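Local coordinates for beta-galactosidase (Bacillus circulans, PDB 4MAD), which probably hydrolyses terminal non-reducing beta-D-galactose residues from beta-D-galactosides, as a glycoside hydrolase of family 35 with a TIM-barrel domain, at residues R151-N159 and K190-L198; M38-E49 and G83-T93. One frame throughout, in Å; residues are numbered along the deposited sequence.

Contact 1: R151-N159 and K190-L198; sequences RLRPLLSSN and KKRVGNELL
Ser158 and Glu196 meet at the N-terminal end of the (beta/alpha)8 barrel strands, where the turns leaving two successive outer helices, 135-152 and 179-192, come together before the chain enters strands 163-167 and 197-202.

The carboxylate of Glu196 is one of two polar centres. Its OE2 accepts from the backbone N of Ser158 at 2.9 Å, nearly along the C-O bond, and from Ser158 OG at 2.7 Å, this time through the syn lone pair. Ser158 OG is placed for this by chi1 62°, which sets it between its own backbone N and carbonyl carbon. The other oxygen stays within its own turn: Glu196 OE1 takes the N-H of Gly194 at 2.9 Å. One carboxylate thus ties the 157-158 turn to the bend at Gly194, with both oxygens engaged, and the bonds fix its rotation.

A second polar link runs from Arg153 to Arg192. The Arg153 guanidinium comes side-on to the carbonyl of Arg192, giving two N-H groups to a single oxygen that lies close to the guanidinium plane. NH2 reaches Arg192 O at 3.0 Å on a lone pair, whereas NE, at 3.3 Å, approaches from above the carbonyl plane. The Arg192 side chain leads away to a salt bridge with Asp146 on helix 135-152.

Apolar contact fills the middle. Leu156 crosses Val193 at about a right angle, CD1 lying 3.9 Å from Val193 CB, while its CD2 and CB lie against the Glu196 carboxylate. Leu156 also packs on Ile163 of the following strand.

Within 151-159, the Asn159 amide folds back on the same turn: ND2 donates to Arg153 O at 2.8 Å, from the face of that carbonyl opposite to the one used by Leu156 N.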
loop_
_atom_site.group_PDB
_atom_site.type_symbol
_atom_site.label_atom_id
_atom_site.label_comp_id
_atom_site.label_asym_id
_atom_site.label_seq_id
_atom_site.Cartn_x
_atom_site.Cartn_y
_atom_site.Cartn_z
ATOM N N ARG A 151 -3.057 12.556 -18.957
ATOM C CA ARG A 151 -3.417 13.328 -17.812
ATOM C C ARG A 151 -2.279 14.173 -17.267
ATOM O O ARG A 151 -2.487 15.264 -16.869
ATOM C CB ARG A 151 -4.011 12.484 -16.691
ATOM C CG ARG A 151 -5.106 11.529 -17.072
ATOM C CD ARG A 151 -6.362 12.119 -17.528
ATOM N NE ARG A 151 -7.302 11.105 -17.949
ATOM C CZ ARG A 151 -8.370 10.770 -17.264
ATOM N NH1 ARG A 151 -8.671 11.375 -16.145
ATOM N NH2 ARG A 151 -9.166 9.870 -17.747
ATOM N N LEU A 152 -1.100 13.606 -17.196
ATOM C CA LEU A 152 0.078 14.279 -16.738
ATOM C C LEU A 152 0.628 15.352 -17.681
ATOM O O LEU A 152 1.342 16.210 -17.272
ATOM C CB LEU A 152 1.186 13.309 -16.395
ATOM C CG LEU A 152 0.928 12.234 -15.371
ATOM C CD1 LEU A 152 2.138 11.378 -15.221
ATOM C CD2 LEU A 152 0.582 12.860 -14.075
ATOM N N ARG A 153 0.324 15.269 -18.954
ATOM C CA ARG A 153 1.038 16.044 -19.926
ATOM C C ARG A 153 0.969 17.573 -19.679
ATOM O O ARG A 153 1.955 18.232 -19.723
ATOM C CB ARG A 153 0.551 15.697 -21.321
ATOM C CG ARG A 153 1.474 16.086 -22.393
ATOM C CD ARG A 153 1.128 15.363 -23.687
ATOM N NE ARG A 153 1.619 14.001 -23.657
ATOM C CZ ARG A 153 0.926 12.892 -23.905
ATOM N NH1 ARG A 153 -0.338 12.897 -24.229
ATOM N NH2 ARG A 153 1.539 11.757 -23.791
ATOM N N PRO A 154 -0.184 18.079 -19.317
ATOM C CA PRO A 154 -0.346 19.498 -19.050
ATOM C C PRO A 154 0.510 19.914 -17.870
ATOM O O PRO A 154 0.723 21.088 -17.687
ATOM C CB PRO A 154 -1.783 19.593 -18.638
ATOM C CG PRO A 154 -2.399 18.533 -19.220
ATOM C CD PRO A 154 -1.459 17.406 -19.174
ATOM N N LEU A 155 0.923 18.955 -17.058
ATOM C CA LEU A 155 1.639 19.241 -15.818
ATOM C C LEU A 155 3.156 19.195 -15.888
ATOM O O LEU A 155 3.833 19.545 -14.956
ATOM C CB LEU A 155 1.106 18.383 -14.684
ATOM C CG LEU A 155 -0.348 18.542 -14.295
ATOM C CD1 LEU A 155 -0.728 17.422 -13.426
ATOM C CD2 LEU A 155 -0.614 19.896 -13.663
ATOM N N LEU A 156 3.652 18.806 -17.038
ATOM C CA LEU A 156 5.054 18.789 -17.313
ATOM C C LEU A 156 5.669 20.186 -17.332
ATOM O O LEU A 156 5.084 21.118 -17.770
ATOM C CB LEU A 156 5.340 18.039 -18.601
ATOM C CG LEU A 156 4.850 16.613 -18.692
ATOM C CD1 LEU A 156 4.906 16.154 -20.102
ATOM C CD2 LEU A 156 5.638 15.675 -17.804
ATOM N N SER A 157 6.883 20.295 -16.858
ATOM C CA SER A 157 7.534 21.562 -16.838
ATOM C C SER A 157 7.651 22.126 -18.249
ATOM O O SER A 157 7.546 23.296 -18.449
ATOM C CB SER A 157 8.877 21.495 -16.181
ATOM O OG SER A 157 9.755 20.696 -16.882
ATOM N N SER A 158 7.799 21.244 -19.219
ATOM C CA SER A 158 7.904 21.615 -20.620
ATOM C C SER A 158 6.617 22.229 -21.150
ATOM O O SER A 158 6.573 22.744 -22.224
ATOM C CB SER A 158 8.415 20.487 -21.498
ATOM O OG SER A 158 7.582 19.405 -21.488
ATOM N N ASN A 159 5.570 22.107 -20.374
ATOM C CA ASN A 159 4.309 22.692 -20.650
ATOM C C ASN A 159 3.899 23.722 -19.606
ATOM O O ASN A 159 2.794 24.123 -19.562
ATOM C CB ASN A 159 3.252 21.613 -20.794
ATOM C CG ASN A 159 3.467 20.792 -21.994
ATOM O OD1 ASN A 159 4.034 21.244 -22.946
ATOM N ND2 ASN A 159 3.074 19.582 -21.937
ATOM N N LYS A 190 9.753 8.482 -22.759
ATOM C CA LYS A 190 10.308 9.648 -23.395
ATOM C C LYS A 190 9.339 10.214 -24.394
ATOM O O LYS A 190 9.092 11.370 -24.419
ATOM C CB LYS A 190 11.624 9.318 -24.051
ATOM C CG LYS A 190 12.415 10.462 -24.551
ATOM C CD LYS A 190 12.212 11.706 -23.745
ATOM C CE LYS A 190 11.687 12.865 -24.564
ATOM N NZ LYS A 190 12.713 13.337 -25.507
ATOM N N LYS A 191 8.748 9.347 -25.167
ATOM C CA LYS A 191 7.823 9.737 -26.210
ATOM C C LYS A 191 6.550 10.360 -25.751
ATOM O O LYS A 191 5.926 11.077 -26.479
ATOM C CB LYS A 191 7.582 8.586 -27.166
ATOM C CG LYS A 191 6.582 7.614 -26.755
ATOM C CD LYS A 191 6.440 6.550 -27.815
ATOM C CE LYS A 191 7.658 5.656 -27.831
ATOM N NZ LYS A 191 7.848 4.953 -29.120
ATOM N N ARG A 192 6.162 10.031 -24.544
ATOM C CA ARG A 192 4.973 10.556 -23.921
ATOM C C ARG A 192 5.192 11.811 -23.071
ATOM O O ARG A 192 4.273 12.392 -22.613
ATOM C CB ARG A 192 4.348 9.468 -23.058
ATOM C CG ARG A 192 3.903 8.243 -23.820
ATOM C CD ARG A 192 3.290 7.227 -22.909
ATOM N NE ARG A 192 2.651 6.125 -23.575
ATOM C CZ ARG A 192 3.283 5.048 -23.990
ATOM N NH1 ARG A 192 4.570 4.941 -23.867
ATOM N NH2 ARG A 192 2.629 4.074 -24.555
ATOM N N VAL A 193 6.433 12.201 -22.884
ATOM C CA VAL A 193 6.738 13.448 -22.194
ATOM C C VAL A 193 7.412 14.508 -23.054
ATOM O O VAL A 193 7.282 14.468 -24.242
ATOM C CB VAL A 193 7.402 13.229 -20.835
ATOM C CG1 VAL A 193 6.599 12.257 -20.027
ATOM C CG2 VAL A 193 8.795 12.825 -20.978
ATOM N N GLY A 194 8.103 15.445 -22.408
ATOM C CA GLY A 194 8.870 16.470 -23.081
ATOM C C GLY A 194 10.340 16.254 -22.809
ATOM O O GLY A 194 10.822 15.173 -22.848
ATOM N N ASN A 195 11.020 17.317 -22.465
ATOM C CA ASN A 195 12.428 17.260 -22.156
ATOM C C ASN A 195 12.737 17.129 -20.676
ATOM O O ASN A 195 13.773 17.456 -20.275
ATOM C CB ASN A 195 13.185 18.444 -22.732
ATOM C CG ASN A 195 12.685 19.729 -22.230
ATOM O OD1 ASN A 195 11.975 19.792 -21.282
ATOM N ND2 ASN A 195 13.081 20.783 -22.869
ATOM N N GLU A 196 11.817 16.628 -19.899
ATOM C CA GLU A 196 12.018 16.470 -18.484
ATOM C C GLU A 196 13.123 15.465 -18.221
ATOM O O GLU A 196 13.375 14.646 -19.022
ATOM C CB GLU A 196 10.730 16.020 -17.810
ATOM C CG GLU A 196 9.657 17.052 -17.720
ATOM C CD GLU A 196 8.975 17.362 -19.021
ATOM O OE1 GLU A 196 8.805 16.504 -19.844
ATOM O OE2 GLU A 196 8.638 18.500 -19.210
ATOM N N LEU A 197 13.805 15.609 -17.106
ATOM C CA LEU A 197 14.873 14.708 -16.778
ATOM C C LEU A 197 14.316 13.320 -16.405
ATOM O O LEU A 197 13.467 13.219 -15.595
ATOM C CB LEU A 197 15.718 15.266 -15.636
ATOM C CG LEU A 197 16.806 14.337 -15.167
ATOM C CD1 LEU A 197 17.763 13.951 -16.195
ATOM C CD2 LEU A 197 17.498 14.840 -14.027
ATOM N N LEU A 198 14.836 12.283 -17.033
ATOM C CA LEU A 198 14.481 10.906 -16.745
ATOM C C LEU A 198 15.574 10.235 -15.952
ATOM O O LEU A 198 16.691 10.467 -16.189
ATOM C CB LEU A 198 14.298 10.118 -18.039
ATOM C CG LEU A 198 13.186 10.530 -18.978
ATOM C CD1 LEU A 198 12.923 9.501 -20.056
ATOM C CD2 LEU A 198 11.971 10.856 -18.270
#

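Contact 2: M38-E49 and G83-T93; sequences MHYFRTVPEYWE and GIADIVRFIKT
An aromatic cluster of Tyr40, Trp48 and Phe90 joins the loop after the first barrel strand, 34-38, and the start of helix 48-58 to the start of helix 87-97. Phe90 turns its edge to the face of the Trp48 five-membered ring, the planes at 80°, while its CB lies 3.8 Å from the centroid of the six-membered ring in a CH-pi contact. Pro45 CA covers the opposite face of the indole. Tyr40 CB sits over the Phe90 ring, 3.8 Å from its centroid, and Ile87 CG1 lies over one face of the Tyr40 ring. Met38 SD adds a Met-aromatic contact at the Phe90 edge.

Around the cluster, Ile84 extends CG1 anti to its backbone N (chi1 -157°), carrying CD1 to 3.5 Å from Thr43 O. The Arg89 guanidinium lays a face on Pro45 CB, 3.6 Å from NH1. Trp48 NE1 donates to Tyr40 O at 3.1 Å, and Tyr40 OH is hydrogen-bonded to His72 NE2.

No hydrogen bond crosses between the segments, so ring and aliphatic packing holds them together; the indole N-H is spent within its own segment, and Ile84 O is buried against the Tyr40 and Trp48 ring edges with no hydrogen-bond partner in the model.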
loop_
_atom_site.group_PDB
_atom_site.type_symbol
_atom_site.label_atom_id
_atom_site.label_comp_id
_atom_site.label_asym_id
_atom_site.label_seq_id
_atom_site.Cartn_x
_atom_site.Cartn_y
_atom_site.Cartn_z
ATOM N N MET A 38 5.681 12.007 -0.638
ATOM C CA MET A 38 4.327 11.919 -0.199
ATOM C C MET A 38 3.476 11.289 -1.303
ATOM O O MET A 38 3.532 11.697 -2.399
ATOM C CB MET A 38 3.770 13.286 0.145
ATOM C CG MET A 38 2.350 13.269 0.495
ATOM S SD MET A 38 1.629 14.907 0.821
ATOM C CE MET A 38 -0.070 14.438 0.988
ATOM N N HIS A 39 2.697 10.303 -0.954
ATOM C CA HIS A 39 1.893 9.603 -1.941
ATOM C C HIS A 39 0.444 10.060 -1.921
ATOM O O HIS A 39 -0.196 9.977 -0.924
ATOM C CB HIS A 39 1.906 8.135 -1.611
ATOM C CG HIS A 39 3.253 7.517 -1.636
ATOM N ND1 HIS A 39 4.334 8.110 -2.230
ATOM C CD2 HIS A 39 3.707 6.365 -1.095
ATOM C CE1 HIS A 39 5.389 7.340 -2.077
ATOM N NE2 HIS A 39 5.036 6.292 -1.367
ATOM N N TYR A 40 -0.068 10.516 -3.038
ATOM C CA TYR A 40 -1.403 11.063 -3.023
ATOM C C TYR A 40 -2.384 10.016 -2.491
ATOM O O TYR A 40 -3.352 10.340 -1.902
ATOM C CB TYR A 40 -1.844 11.589 -4.396
ATOM C CG TYR A 40 -1.701 10.598 -5.482
ATOM C CD1 TYR A 40 -2.769 9.898 -5.935
ATOM C CD2 TYR A 40 -0.512 10.377 -6.047
ATOM C CE1 TYR A 40 -2.629 8.938 -6.904
ATOM C CE2 TYR A 40 -0.357 9.434 -7.043
ATOM C CZ TYR A 40 -1.425 8.688 -7.460
ATOM O OH TYR A 40 -1.292 7.757 -8.420
ATOM N N PHE A 41 -2.076 8.760 -2.748
ATOM C CA PHE A 41 -3.022 7.667 -2.541
ATOM C C PHE A 41 -3.068 7.229 -1.115
ATOM O O PHE A 41 -3.805 6.361 -0.773
ATOM C CB PHE A 41 -2.778 6.514 -3.473
ATOM C CG PHE A 41 -1.335 6.096 -3.618
ATOM C CD1 PHE A 41 -0.810 5.138 -2.801
ATOM C CD2 PHE A 41 -0.516 6.649 -4.572
ATOM C CE1 PHE A 41 0.435 4.720 -2.984
ATOM C CE2 PHE A 41 0.736 6.236 -4.711
ATOM C CZ PHE A 41 1.209 5.280 -3.911
ATOM N N ARG A 42 -2.265 7.881 -0.310
ATOM C CA ARG A 42 -2.158 7.548 1.090
ATOM C C ARG A 42 -2.705 8.599 2.087
ATOM O O ARG A 42 -2.624 8.405 3.234
ATOM C CB ARG A 42 -0.742 7.150 1.413
ATOM C CG ARG A 42 -0.432 5.750 0.976
ATOM C CD ARG A 42 1.012 5.355 1.136
ATOM N NE ARG A 42 1.202 3.936 1.305
ATOM C CZ ARG A 42 2.136 3.200 0.720
ATOM N NH1 ARG A 42 3.013 3.758 -0.067
ATOM N NH2 ARG A 42 2.210 1.912 0.987
ATOM N N THR A 43 -3.257 9.702 1.583
ATOM C CA THR A 43 -3.890 10.706 2.415
ATOM C C THR A 43 -5.197 11.153 1.754
ATOM O O THR A 43 -5.239 11.267 0.609
ATOM C CB THR A 43 -2.933 11.871 2.647
ATOM O OG1 THR A 43 -1.840 11.413 3.426
ATOM C CG2 THR A 43 -3.638 13.017 3.306
ATOM N N VAL A 44 -6.239 11.384 2.508
ATOM C CA VAL A 44 -7.490 11.812 1.873
ATOM C C VAL A 44 -7.291 13.171 1.203
ATOM O O VAL A 44 -6.581 13.974 1.713
ATOM C CB VAL A 44 -8.677 11.934 2.876
ATOM C CG1 VAL A 44 -9.102 10.580 3.351
ATOM C CG2 VAL A 44 -8.308 12.835 4.022
ATOM N N PRO A 45 -7.977 13.440 0.099
ATOM C CA PRO A 45 -7.706 14.643 -0.680
ATOM C C PRO A 45 -7.930 15.959 0.049
ATOM O O PRO A 45 -7.256 16.913 -0.184
ATOM C CB PRO A 45 -8.645 14.524 -1.871
ATOM C CG PRO A 45 -9.380 13.364 -1.697
ATOM C CD PRO A 45 -8.852 12.540 -0.630
ATOM N N GLU A 46 -8.837 15.958 0.992
ATOM C CA GLU A 46 -9.169 17.150 1.749
ATOM C C GLU A 46 -7.931 17.685 2.462
ATOM O O GLU A 46 -7.829 18.834 2.711
ATOM C CB GLU A 46 -10.267 16.827 2.741
ATOM C CG GLU A 46 -11.568 16.603 2.064
ATOM C CD GLU A 46 -11.794 15.197 1.567
ATOM O OE1 GLU A 46 -11.031 14.319 1.872
ATOM O OE2 GLU A 46 -12.807 15.006 0.921
ATOM N N TYR A 47 -7.027 16.752 2.776
ATOM C CA TYR A 47 -5.812 17.022 3.515
ATOM C C TYR A 47 -4.511 17.201 2.698
ATOM O O TYR A 47 -3.490 17.520 3.239
ATOM C CB TYR A 47 -5.626 15.978 4.617
ATOM C CG TYR A 47 -6.586 16.025 5.784
ATOM C CD1 TYR A 47 -7.206 17.195 6.160
ATOM C CD2 TYR A 47 -6.810 14.919 6.554
ATOM C CE1 TYR A 47 -8.035 17.233 7.215
ATOM C CE2 TYR A 47 -7.630 14.963 7.622
ATOM C CZ TYR A 47 -8.260 16.118 7.950
ATOM O OH TYR A 47 -9.076 16.224 9.032
ATOM N N TRP A 48 -4.594 17.071 1.388
ATOM C CA TRP A 48 -3.390 17.156 0.609
ATOM C C TRP A 48 -2.708 18.522 0.793
ATOM O O TRP A 48 -1.533 18.613 0.955
ATOM C CB TRP A 48 -3.679 16.888 -0.871
ATOM C CG TRP A 48 -3.972 15.504 -1.243
ATOM C CD1 TRP A 48 -3.683 14.372 -0.545
ATOM C CD2 TRP A 48 -4.595 15.061 -2.444
ATOM N NE1 TRP A 48 -4.078 13.283 -1.217
ATOM C CE2 TRP A 48 -4.650 13.668 -2.394
ATOM C CE3 TRP A 48 -5.093 15.705 -3.568
ATOM C CZ2 TRP A 48 -5.201 12.914 -3.412
ATOM C CZ3 TRP A 48 -5.635 14.969 -4.554
ATOM C CH2 TRP A 48 -5.691 13.587 -4.483
ATOM N N GLU A 49 -3.474 19.586 0.789
ATOM C CA GLU A 49 -2.856 20.889 0.944
ATOM C C GLU A 49 -2.171 21.027 2.284
ATOM O O GLU A 49 -1.122 21.557 2.388
ATOM C CB GLU A 49 -3.871 21.997 0.758
ATOM C CG GLU A 49 -3.245 23.385 0.866
ATOM C CD GLU A 49 -4.058 24.470 0.211
ATOM O OE1 GLU A 49 -5.211 24.317 -0.057
ATOM O OE2 GLU A 49 -3.524 25.516 -0.018
ATOM N N GLY A 83 -11.408 11.485 -6.786
ATOM C CA GLY A 83 -11.201 11.382 -5.377
ATOM C C GLY A 83 -9.763 11.235 -4.957
ATOM O O GLY A 83 -8.961 11.994 -5.350
ATOM N N ILE A 84 -9.481 10.233 -4.151
ATOM C CA ILE A 84 -8.156 10.023 -3.649
ATOM C C ILE A 84 -7.203 9.689 -4.788
ATOM O O ILE A 84 -6.029 9.760 -4.643
ATOM C CB ILE A 84 -8.075 8.958 -2.538
ATOM C CG1 ILE A 84 -6.838 9.181 -1.685
ATOM C CG2 ILE A 84 -7.991 7.658 -3.088
ATOM C CD1 ILE A 84 -6.794 8.336 -0.520
ATOM N N ALA A 85 -7.758 9.309 -5.915
ATOM C CA ALA A 85 -6.986 8.991 -7.092
ATOM C C ALA A 85 -6.752 10.175 -8.062
ATOM O O ALA A 85 -6.252 9.964 -9.108
ATOM C CB ALA A 85 -7.603 7.883 -7.822
ATOM N N ASP A 86 -7.144 11.390 -7.695
ATOM C CA ASP A 86 -7.036 12.493 -8.604
ATOM C C ASP A 86 -5.619 13.009 -8.515
ATOM O O ASP A 86 -5.351 13.932 -7.822
ATOM C CB ASP A 86 -7.996 13.591 -8.213
ATOM C CG ASP A 86 -8.242 14.597 -9.334
ATOM O OD1 ASP A 86 -7.416 14.785 -10.179
ATOM O OD2 ASP A 86 -9.263 15.200 -9.332
ATOM N N ILE A 87 -4.714 12.378 -9.221
ATOM C CA ILE A 87 -3.336 12.770 -9.225
ATOM C C ILE A 87 -3.158 14.148 -9.809
ATOM O O ILE A 87 -2.368 14.913 -9.345
ATOM C CB ILE A 87 -2.478 11.714 -9.884
ATOM C CG1 ILE A 87 -1.025 11.989 -9.651
ATOM C CG2 ILE A 87 -2.781 11.586 -11.312
ATOM C CD1 ILE A 87 -0.189 11.000 -10.280
ATOM N N VAL A 88 -3.983 14.497 -10.763
ATOM C CA VAL A 88 -3.879 15.833 -11.269
ATOM C C VAL A 88 -4.112 16.917 -10.175
ATOM O O VAL A 88 -3.365 17.839 -10.052
ATOM C CB VAL A 88 -4.778 16.000 -12.460
ATOM C CG1 VAL A 88 -4.832 17.404 -12.918
ATOM C CG2 VAL A 88 -4.298 15.143 -13.569
ATOM N N ARG A 89 -5.119 16.751 -9.356
ATOM C CA ARG A 89 -5.400 17.674 -8.296
ATOM C C ARG A 89 -4.238 17.712 -7.321
ATOM O O ARG A 89 -3.859 18.740 -6.885
ATOM C CB ARG A 89 -6.662 17.250 -7.600
ATOM C CG ARG A 89 -7.058 18.131 -6.422
ATOM C CD ARG A 89 -8.230 17.569 -5.652
ATOM N NE ARG A 89 -8.404 18.248 -4.383
ATOM C CZ ARG A 89 -9.378 18.019 -3.540
ATOM N NH1 ARG A 89 -10.283 17.112 -3.803
ATOM N NH2 ARG A 89 -9.439 18.727 -2.426
ATOM N N PHE A 90 -3.679 16.555 -7.022
ATOM C CA PHE A 90 -2.625 16.515 -6.048
ATOM C C PHE A 90 -1.448 17.318 -6.544
ATOM O O PHE A 90 -0.938 18.149 -5.856
ATOM C CB PHE A 90 -2.216 15.070 -5.791
ATOM C CG PHE A 90 -0.961 14.935 -4.974
ATOM C CD1 PHE A 90 -0.979 15.084 -3.640
ATOM C CD2 PHE A 90 0.226 14.635 -5.552
ATOM C CE1 PHE A 90 0.135 14.969 -2.915
ATOM C CE2 PHE A 90 1.342 14.524 -4.814
ATOM C CZ PHE A 90 1.294 14.682 -3.523
ATOM N N ILE A 91 -1.068 17.058 -7.785
ATOM C CA ILE A 91 0.034 17.770 -8.366
ATOM C C ILE A 91 -0.183 19.303 -8.509
ATOM O O ILE A 91 0.662 20.065 -8.203
ATOM C CB ILE A 91 0.437 17.153 -9.699
ATOM C CG1 ILE A 91 0.898 15.708 -9.466
ATOM C CG2 ILE A 91 1.477 18.002 -10.380
ATOM C CD1 ILE A 91 1.341 15.037 -10.662
ATOM N N LYS A 92 -1.358 19.699 -8.906
ATOM C CA LYS A 92 -1.714 21.113 -8.912
ATOM C C LYS A 92 -1.637 21.705 -7.522
ATOM O O LYS A 92 -1.323 22.819 -7.378
ATOM C CB LYS A 92 -3.084 21.328 -9.476
ATOM C CG LYS A 92 -3.112 21.240 -10.938
ATOM C CD LYS A 92 -4.521 21.233 -11.430
ATOM C CE LYS A 92 -4.567 21.497 -12.864
ATOM N NZ LYS A 92 -5.928 21.774 -13.246
ATOM N N THR A 93 -1.936 20.921 -6.511
ATOM C CA THR A 93 -1.821 21.394 -5.163
ATOM C C THR A 93 -0.372 21.708 -4.783
ATOM O O THR A 93 -0.094 22.680 -4.144
ATOM C CB THR A 93 -2.513 20.496 -4.151
ATOM O OG1 THR A 93 -3.841 20.245 -4.575
ATOM C CG2 THR A 93 -2.529 21.124 -2.772
#

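Both contacts belong to the TIM-barrel domain and follow one another along the chain, contact 2 closing before contact 1 opens. Their centres are about 20 Å apart, yet they touch where helix 87-97 packs on helix 135-152 and the turn that follows it: Leu155 CD1 lies 3.8 Å from Ile91 CG2, and Leu152 CD2 lies 4.1 Å from Ile91 CD1. Helix 87-97 thus presents Phe90 to contact 2 and Ile91 to Leu152 and Leu155. Contact 2 is the one nearer catalysis, since the side chain of Phe41 is about 11 Å from that of Glu247, the predicted nucleophile. Contact 1, its centre about 26 Å from the chain centre against about 15 Å, lies away from the predicted catalytic residues and the ligand pockets.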